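Local coordinates for hypothetical 33.3 KDA protein IN ade3-ser2 intergenic region (Saccharomyces cerevisiae, PDB 1ODF), which is a probable ATP-dependent kinase whose specificity is not yet known, a P-loop protein closely resembling bacterial pantothenate kinase in structure, at residues A[77-80]-A[81-84]. Residues are numbered along the deposited sequence; the frame is centred on the assembly and turned at random.
Sequences HEDQ and LKLN
Asn84 N donates to Gln80 O at 2.7 Å, and Leu83 N donates to Asp79 O at 2.8 Å. Leu81 N on His77 O and Lys82 N on Glu78 O complete four successive i to i+4 bonds, these two at 3.1 Å each. All four bonds are somewhat bent at the hydrogen. The side-chain polar groups at both ends are tied to other parts of the chain. His77 NE2 bonds to Glu139, and its ring stacks on Phe136. Asn84 OD1 accepts from the backbone of Gly95. This is one regular alpha-helical run within the short helix 77-86, which follows the edge strand 65-69 of the main sheet. It lies at the periphery of the kinase, away from the predicted ATP-binding loop. Asp79 OD2 is hydrogen-bonded to Thr76 OG1, just before the helix. Asp79 OD1 lies 3.5 Å from Lys82 CE, and the two side chains run side by side. Lys82 NZ stays 4.7 Å from Asp79 OD1, so any attraction between the charges is probably modest. Leu81 reaches back one turn to His77. Leu81 CD1 meets the imidazole obliquely, 3.4 Å from His77 CE1. His77 has CG anti to its own N (chi1 177°), which swings the ring beside its carbonyl and toward Leu81. Glu78 crosses the same leucine nearly at a right angle, with OE2 3.7 Å from Leu81 CD1. Gln80 bends at chi2 (60°), bringing its amide group against Leu83 CD2. Both residues also pack on Leu75 and Thr101.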
loop_
_atom_site.group_PDB
_atom_site.type_symbol
_atom_site.label_atom_id
_atom_site.label_comp_id
_atom_site.label_asym_id
_atom_site.label_seq_id
_atom_site.Cartn_x
_atom_site.Cartn_y
_atom_site.Cartn_z
ATOM N N HIS A 77 18.785 0.888 -5.104
ATOM C CA HIS A 77 19.042 1.965 -6.054
ATOM C C HIS A 77 19.638 1.403 -7.337
ATOM O O HIS A 77 19.282 1.828 -8.435
ATOM C CB HIS A 77 19.979 3.007 -5.440
ATOM C CG HIS A 77 20.340 4.117 -6.375
ATOM N ND1 HIS A 77 21.413 4.046 -7.239
ATOM C CD2 HIS A 77 19.755 5.318 -6.604
ATOM C CE1 HIS A 77 21.472 5.152 -7.957
ATOM N NE2 HIS A 77 20.478 5.941 -7.593
ATOM N N GLU A 78 20.526 0.426 -7.184
ATOM C CA GLU A 78 21.183 -0.200 -8.320
ATOM C C GLU A 78 20.221 -0.962 -9.222
ATOM O O GLU A 78 20.301 -0.864 -10.445
ATOM C CB GLU A 78 22.277 -1.153 -7.839
ATOM C CG GLU A 78 23.131 -1.672 -8.971
ATOM C CD GLU A 78 23.820 -0.536 -9.705
ATOM O OE1 GLU A 78 24.200 -0.718 -10.883
ATOM O OE2 GLU A 78 23.981 0.543 -9.092
ATOM N N ASP A 79 19.317 -1.731 -8.623
ATOM C CA ASP A 79 18.361 -2.488 -9.416
ATOM C C ASP A 79 17.375 -1.573 -10.125
ATOM O O ASP A 79 16.912 -1.885 -11.220
ATOM C CB ASP A 79 17.605 -3.502 -8.550
ATOM C CG ASP A 79 18.398 -4.777 -8.326
ATOM O OD1 ASP A 79 18.963 -5.306 -9.311
ATOM O OD2 ASP A 79 18.452 -5.258 -7.174
ATOM N N GLN A 80 17.049 -0.445 -9.506
ATOM C CA GLN A 80 16.122 0.487 -10.134
ATOM C C GLN A 80 16.803 1.055 -11.378
ATOM O O GLN A 80 16.162 1.268 -12.410
ATOM C CB GLN A 80 15.745 1.615 -9.173
ATOM C CG GLN A 80 14.819 2.672 -9.780
ATOM C CD GLN A 80 13.486 2.107 -10.270
ATOM O OE1 GLN A 80 13.161 2.186 -11.458
ATOM N NE2 GLN A 80 12.707 1.540 -9.351
ATOM N N LEU A 81 18.111 1.289 -11.284
ATOM C CA LEU A 81 18.858 1.810 -12.425
ATOM C C LEU A 81 18.776 0.793 -13.553
ATOM O O LEU A 81 18.622 1.156 -14.722
ATOM C CB LEU A 81 20.322 2.051 -12.048
ATOM C CG LEU A 81 20.574 3.157 -11.020
ATOM C CD1 LEU A 81 22.069 3.277 -10.780
ATOM C CD2 LEU A 81 19.988 4.483 -11.518
ATOM N N LYS A 82 18.878 -0.482 -13.182
ATOM C CA LYS A 82 18.797 -1.582 -14.136
ATOM C C LYS A 82 17.403 -1.580 -14.748
ATOM O O LYS A 82 17.236 -1.795 -15.944
ATOM C CB LYS A 82 19.048 -2.918 -13.426
ATOM C CG LYS A 82 18.744 -4.147 -14.281
ATOM C CD LYS A 82 18.285 -5.338 -13.423
ATOM C CE LYS A 82 19.433 -6.014 -12.678
ATOM N NZ LYS A 82 20.348 -6.734 -13.617
ATOM N N LEU A 83 16.401 -1.335 -13.915
ATOM C CA LEU A 83 15.022 -1.297 -14.373
ATOM C C LEU A 83 14.793 -0.121 -15.322
ATOM O O LEU A 83 14.008 -0.224 -16.265
ATOM C CB LEU A 83 14.067 -1.175 -13.185
ATOM C CG LEU A 83 12.588 -1.206 -13.583
ATOM C CD1 LEU A 83 12.235 -2.608 -14.075
ATOM C CD2 LEU A 83 11.709 -0.807 -12.399
ATOM N N ASN A 84 15.472 0.997 -15.058
ATOM C CA ASN A 84 15.334 2.191 -15.890
ATOM C C ASN A 84 15.634 1.887 -17.347
ATOM O O ASN A 84 14.840 2.204 -18.234
ATOM C CB ASN A 84 16.274 3.305 -15.416
ATOM C CG ASN A 84 15.788 3.982 -14.156
ATOM O OD1 ASN A 84 14.584 4.154 -13.957
ATOM N ND2 ASN A 84 16.723 4.391 -13.301
#